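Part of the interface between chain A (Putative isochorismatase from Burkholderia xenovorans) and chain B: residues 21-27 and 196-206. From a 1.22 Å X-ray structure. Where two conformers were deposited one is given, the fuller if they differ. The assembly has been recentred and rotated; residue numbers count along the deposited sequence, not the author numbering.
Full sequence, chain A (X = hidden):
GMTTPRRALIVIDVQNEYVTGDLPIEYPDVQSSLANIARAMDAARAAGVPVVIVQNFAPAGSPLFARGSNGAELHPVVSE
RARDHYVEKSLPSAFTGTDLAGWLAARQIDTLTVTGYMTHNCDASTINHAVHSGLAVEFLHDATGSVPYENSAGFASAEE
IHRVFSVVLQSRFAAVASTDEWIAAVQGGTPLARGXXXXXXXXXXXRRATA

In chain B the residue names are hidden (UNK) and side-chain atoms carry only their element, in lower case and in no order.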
ATOM      1  N   GLY A  21     -24.133   6.188  -1.999  1.00 14.19           N
ATOM      2  CA  GLY A  21     -23.607   7.522  -1.918  1.00 14.63           C
ATOM      3  C   GLY A  21     -22.681   7.938  -3.028  1.00 14.05           C
ATOM      4  O   GLY A  21     -22.799   7.452  -4.178  1.00 15.26           O
ATOM      5  N   ASP A  22     -21.766   8.872  -2.739  0.50 14.71           N
ATOM      6  CA  ASP A  22     -20.979   9.498  -3.793  0.50 15.15           C
ATOM      7  C   ASP A  22     -19.559   9.012  -3.961  0.50 14.62           C
ATOM      8  O   ASP A  22     -18.770   9.663  -4.637  0.50 15.64           O
ATOM      9  CB  ASP A  22     -21.030  11.010  -3.752  0.50 16.37           C
ATOM     10  CG  ASP A  22     -21.739  11.553  -4.948  0.50 19.93           C
ATOM     11  OD1 ASP A  22     -21.173  11.473  -6.071  0.50 23.89           O
ATOM     12  OD2 ASP A  22     -22.891  12.000  -4.765  0.50 25.13           O
ATOM     13  N   LEU A  23     -19.270   7.823  -3.436  1.00 13.52           N
ATOM     14  CA  LEU A  23     -17.999   7.156  -3.755  1.00 12.71           C
ATOM     15  C   LEU A  23     -18.295   5.727  -4.161  1.00 12.74           C
ATOM     16  O   LEU A  23     -17.922   4.798  -3.480  1.00 12.29           O
ATOM     17  CB  LEU A  23     -17.047   7.273  -2.570  1.00 12.35           C
ATOM     18  CG  LEU A  23     -15.589   6.829  -2.787  1.00 12.48           C
ATOM     19  CD1 LEU A  23     -14.932   7.603  -3.921  1.00 12.32           C
ATOM     20  CD2 LEU A  23     -14.805   7.019  -1.460  1.00 13.22           C
ATOM     21  N   PRO A  24     -18.947   5.542  -5.321  1.00 12.20           N
ATOM     22  CA  PRO A  24     -19.497   4.232  -5.550  1.00 12.99           C
ATOM     23  C   PRO A  24     -18.466   3.205  -5.967  1.00 12.07           C
ATOM     24  O   PRO A  24     -17.748   3.386  -6.952  1.00 12.62           O
ATOM     25  CB  PRO A  24     -20.530   4.462  -6.655  1.00 13.48           C
ATOM     26  CG  PRO A  24     -20.295   5.722  -7.161  1.00 14.32           C
ATOM     27  CD  PRO A  24     -19.457   6.538  -6.268  1.00 13.73           C
ATOM     28  N   ILE A  25     -18.409   2.118  -5.220  1.00 12.11           N
ATOM     29  CA  ILE A  25     -17.543   0.996  -5.598  1.00 10.20           C
ATOM     30  C   ILE A  25     -17.916   0.462  -6.995  1.00 10.56           C
ATOM     31  O   ILE A  25     -19.116   0.224  -7.252  1.00 11.89           O
ATOM     32  CB  ILE A  25     -17.645  -0.105  -4.535  1.00  9.42           C
ATOM     33  CG1 ILE A  25     -17.084   0.336  -3.194  1.00 10.61           C
ATOM     34  CG2 ILE A  25     -16.989  -1.395  -5.040  1.00 10.61           C
ATOM     35  CD1 ILE A  25     -15.557   0.570  -3.156  1.00 11.24           C
ATOM     36  N   GLU A  26     -16.914   0.236  -7.841  1.00 10.31           N
ATOM     37  CA  GLU A  26     -17.141  -0.255  -9.218  1.00  9.67           C
ATOM     38  C   GLU A  26     -16.547  -1.621  -9.502  1.00  9.61           C
ATOM     39  O   GLU A  26     -16.969  -2.225 -10.458  1.00 12.05           O
ATOM     40  CB  GLU A  26     -16.632   0.690 -10.291  1.00 11.23           C
ATOM     41  CG  GLU A  26     -17.352   1.988 -10.246  1.00 13.12           C
ATOM     42  CD  GLU A  26     -17.061   2.903 -11.449  1.00 12.27           C
ATOM     43  OE1 GLU A  26     -16.391   2.461 -12.433  1.00 15.53           O
ATOM     44  OE2 GLU A  26     -17.550   4.055 -11.366  1.00 15.52           O
ATOM     45  N   TYR A  27     -15.579  -2.145  -8.759  1.00 10.13           N
ATOM     46  CA  TYR A  27     -15.066  -3.479  -9.065  1.00 10.71           C
ATOM     47  C   TYR A  27     -14.437  -4.067  -7.825  1.00  9.81           C
ATOM     48  O   TYR A  27     -13.685  -3.368  -7.142  1.00 10.65           O
ATOM     49  CB  TYR A  27     -13.976  -3.415 -10.111  1.00  9.58           C
ATOM     50  CG  TYR A  27     -13.695  -4.791 -10.652  1.00  9.89           C
ATOM     51  CD1 TYR A  27     -12.799  -5.626 -10.006  1.00 11.85           C
ATOM     52  CD2 TYR A  27     -14.380  -5.299 -11.755  1.00 12.62           C
ATOM     53  CE1 TYR A  27     -12.520  -6.922 -10.474  1.00 12.68           C
ATOM     54  CE2 TYR A  27     -14.134  -6.597 -12.235  1.00 14.06           C
ATOM     55  CZ  TYR A  27     -13.218  -7.409 -11.603  1.00 12.86           C
ATOM     56  OH  TYR A  27     -12.953  -8.673 -12.124  1.00 17.59           O
TER
ATOM     57  N   UNK B 196      -6.817  14.320  -4.188  1.00 12.54           N
ATOM     58  CA  UNK B 196      -7.737  13.892  -3.175  1.00 12.42           C
ATOM     59  C   UNK B 196      -8.701  12.887  -3.807  1.00 10.27           C
ATOM     60  O   UNK B 196      -8.831  12.783  -5.033  1.00 12.18           O
ATOM     61  o   UNK B 196     -10.624  15.340  -3.532  1.00 15.18           O
ATOM     62  n   UNK B 196      -8.993  16.820  -4.133  1.00 16.55           N
ATOM     63  c   UNK B 196      -9.450  15.754  -3.446  1.00 15.80           C
ATOM     64  c   UNK B 196      -8.449  15.075  -2.519  1.00 13.71           C
ATOM     65  N   UNK B 197      -9.269  12.061  -2.943  1.00 12.16           N
ATOM     66  CA  UNK B 197     -10.058  10.924  -3.328  1.00 12.24           C
ATOM     67  C   UNK B 197     -11.332  11.305  -4.088  1.00 10.66           C
ATOM     68  O   UNK B 197     -11.614  10.759  -5.169  1.00 12.26           O
ATOM     69  c   UNK B 197     -10.331  10.013  -2.157  1.00 11.31           C
ATOM     70  c   UNK B 197     -11.443   9.019  -2.436  1.00 12.40           C
ATOM     71  c   UNK B 197      -9.167   8.557  -0.392  1.00 13.92           C
ATOM     72  c   UNK B 197      -9.049   9.332  -1.690  1.00 12.74           C
ATOM     73  N   UNK B 198     -12.049  12.263  -3.569  1.00 13.70           N
ATOM     74  CA  UNK B 198     -13.279  12.682  -4.238  1.00 14.70           C
ATOM     75  C   UNK B 198     -13.061  13.263  -5.625  1.00 13.41           C
ATOM     76  O   UNK B 198     -13.664  12.791  -6.627  1.00 14.03           O
ATOM     77  c   UNK B 198     -17.608  14.825  -3.185  1.00 23.01           C
ATOM     78  c   UNK B 198     -15.499  13.823  -3.636  1.00 18.11           C
ATOM     79  c   UNK B 198     -16.234  14.705  -2.934  1.00 20.77           C
ATOM     80  c   UNK B 198     -18.211  14.048  -4.148  1.00 21.46           C
ATOM     81  c   UNK B 198     -16.153  13.009  -4.561  1.00 21.67           C
ATOM     82  o   UNK B 198     -19.563  14.150  -4.392  1.00 23.00           O
ATOM     83  c   UNK B 198     -17.487  13.133  -4.828  1.00 23.28           C
ATOM     84  c   UNK B 198     -14.011  13.654  -3.331  1.00 16.30           C
ATOM     85  N   UNK B 199     -12.092  14.179  -5.762  1.00 14.23           N
ATOM     86  CA  UNK B 199     -11.742  14.690  -7.078  1.00 14.81           C
ATOM     87  C   UNK B 199     -11.270  13.614  -8.056  1.00 14.63           C
ATOM     88  O   UNK B 199     -11.565  13.631  -9.273  1.00 15.95           O
ATOM     89  c   UNK B 199     -10.695  15.806  -6.969  1.00 15.73           C
ATOM     90  N   UNK B 200     -10.468  12.669  -7.540  1.00 12.98           N
ATOM     91  CA  UNK B 200      -9.893  11.652  -8.397  1.00 12.73           C
ATOM     92  C   UNK B 200     -11.041  10.790  -8.941  1.00 12.24           C
ATOM     93  O   UNK B 200     -11.050  10.368 -10.109  1.00 12.72           O
ATOM     94  c   UNK B 200      -8.884  10.813  -7.596  1.00 11.96           C
ATOM     95  o   UNK B 200      -7.690  11.535  -7.320  1.00 12.62           O
ATOM     96  N   UNK B 201     -11.966  10.436  -8.058  1.00 11.64           N
ATOM     97  CA  UNK B 201     -13.079   9.576  -8.485  1.00 12.23           C
ATOM     98  C   UNK B 201     -14.041  10.304  -9.434  1.00 13.88           C
ATOM     99  O   UNK B 201     -14.501   9.749 -10.437  1.00 15.09           O
ATOM    100  o   UNK B 201     -16.118   8.387  -7.269  1.00 14.27           O
ATOM    101  c   UNK B 201     -13.810   9.010  -7.275  1.00 11.39           C
ATOM    102  c   UNK B 201     -14.993   8.132  -7.632  1.00 13.24           C
ATOM    103  n   UNK B 201     -14.728   7.044  -8.360  1.00 11.83           N
ATOM    104  N   UNK B 202     -14.318  11.555  -9.131  0.60 14.65           N
ATOM    105  CA  UNK B 202     -15.187  12.339 -10.026  0.60 15.54           C
ATOM    106  C   UNK B 202     -14.623  12.502 -11.451  0.60 16.15           C
ATOM    107  O   UNK B 202     -15.369  12.392 -12.439  0.60 16.28           O
ATOM    108  o   UNK B 202     -18.393  14.230  -9.682  0.60 23.69           O
ATOM    109  c   UNK B 202     -16.531  13.624  -8.267  0.60 18.27           C
ATOM    110  n   UNK B 202     -18.595  12.347  -8.471  0.60 24.47           N
ATOM    111  c   UNK B 202     -15.475  13.684  -9.368  0.60 15.80           C
ATOM    112  c   UNK B 202     -17.929  13.418  -8.864  0.60 20.71           C
ATOM    113  N   UNK B 203     -13.326  12.749 -11.584  1.00 16.40           N
ATOM    114  CA  UNK B 203     -12.741  12.880 -12.905  1.00 16.84           C
ATOM    115  C   UNK B 203     -12.817  11.563 -13.709  1.00 17.29           C
ATOM    116  O   UNK B 203     -13.138  11.537 -14.908  1.00 18.30           O
ATOM    117  c   UNK B 203      -8.949  15.202 -15.283  1.00 30.83           C
ATOM    118  n   UNK B 203      -7.445  15.346 -15.412  1.00 33.28           N
ATOM    119  c   UNK B 203     -10.722  13.730 -14.224  1.00 20.33           C
ATOM    120  c   UNK B 203     -11.307  13.386 -12.811  1.00 18.29           C
ATOM    121  c   UNK B 203      -9.327  14.308 -14.102  1.00 25.86           C
ATOM    122  N   UNK B 204     -12.621  10.440 -13.035  1.00 15.22           N
ATOM    123  CA  UNK B 204     -12.712   9.156 -13.712  1.00 14.66           C
ATOM    124  C   UNK B 204     -14.144   8.838 -14.114  1.00 14.28           C
ATOM    125  O   UNK B 204     -14.396   8.290 -15.195  1.00 15.08           O
ATOM    126  c   UNK B 204     -12.159   8.031 -12.793  1.00 14.50           C
ATOM    127  N   UNK B 205     -15.088   9.169 -13.235  1.00 15.39           N
ATOM    128  CA  UNK B 205     -16.489   8.845 -13.514  0.50 15.83           C
ATOM    129  C   UNK B 205     -17.015   9.631 -14.716  1.00 16.64           C
ATOM    130  O   UNK B 205     -17.916   9.153 -15.427  1.00 17.18           O
ATOM    131  c   UNK B 205     -17.135   8.058 -11.173  0.50 13.97           C
ATOM    132  n   UNK B 205     -20.302   9.243  -8.670  0.50 20.52           N
ATOM    133  c   UNK B 205     -18.090   8.276 -10.008  0.50 14.43           C
ATOM    134  n   UNK B 205     -19.458   7.977 -10.374  0.50 17.50           N
ATOM    135  c   UNK B 205     -20.500   8.447  -9.713  0.50 19.52           C
ATOM    136  n   UNK B 205     -21.729   8.144 -10.090  0.50 22.42           N
ATOM    137  c   UNK B 205     -17.350   9.097 -12.287  0.50 14.83           C
ATOM    138  N   UNK B 206     -16.441  10.805 -14.966  1.00 17.15           N
ATOM    139  CA  UNK B 206     -16.826  11.627 -16.119  1.00 17.46           C
ATOM    140  C   UNK B 206     -16.595  10.939 -17.487  1.00 18.30           C
ATOM    141  O   UNK B 206     -17.234  11.310 -18.463  1.00 19.58           O
ATOM    142  c   UNK B 206     -16.115  12.994 -16.041  1.00 19.50           C
TER
HETATM  143  O   HOH W   1     -23.058   8.908  -6.822  1.00 36.17           O
HETATM  144  O   HOH W   2     -17.661  10.464  -6.889  1.00 30.25           O
HETATM  145  O   HOH W   3     -16.982   5.298  -8.820  1.00 14.67           O

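Position 196 carries two carbons, the second bearing one oxygen and one nitrogen, and touches nothing on this stretch of chain A. Its oxygen lies 2.9 Å from the backbone N of position 199, and it stands right before the helix: Asn B196, whose short amide caps a free N-H of the first turn.

Position 197 has four carbons, forked at the first, one arm two carbons long. The one-carbon arm lies 4.0 Å from CD2 of Leu A23. This is Ile B197, an apolar match suited to a branched hydrocarbon.

Position 198 shows one carbon, then a six-carbon ring bearing an oxygen, which lies 3.4 Å from CG of Asp A22. It is Tyr B198; the side chain starts sideways, and the long phenol brings its end nearer.

Position 199 has a single carbon, out of reach of this stretch: Ala B199, an undemanding helix residue. Position 200 has one carbon and one oxygen, Ser B200; its OG donates to O of Asn B196 at 2.8 Å, and the hydroxyl is also bonded elsewhere in the structure.

Position 201 has two carbons, the second with an oxygen and a nitrogen, and points toward chain A, its oxygen 3.6 Å from CD1 of Leu A23. It is Asn B201, whose amide can serve two waters: OD1 accepts from water 2 at 2.6 Å, while ND2 donates to water 3 at 2.9 Å.

Position 202 has three carbons, the third carrying oxygen and nitrogen; the nitrogen lies 3.6 Å from OD1 of Asp A22. In Gln B202 the extra carbon helps a sideways side chain reach water 2, to which NE2 donates at 2.6 Å.

Position 203, four carbons in a row ending in nitrogen, is Lys B203, its charged amine suited to an exposed place. Position 204, one carbon, is Ala B204; it points toward this stretch without touching it.

Position 205 has three carbons, a nitrogen, then a carbon with two more nitrogens. One of these lies 3.5 Å from OD1 of Asp A22 and 3.7 Å from CD of Pro A24. Arg B205 thus offers charge for a salt bridge near the guanidinium plane and a flat face to the proline. Position 206, a lone carbon beyond this stretch's reach, is Ala B206, small and undemanding.

No direct hydrogen bond joins the stretches. Water 2 also donates to O of Asp A22, and water 3 to O of Pro A24 and OE2 of Glu A26. The helix thus reads an irregular loop through water, with one salt bridge and a small apolar contact completing the fit.

Chain B (196-206) NIYASNQKARA
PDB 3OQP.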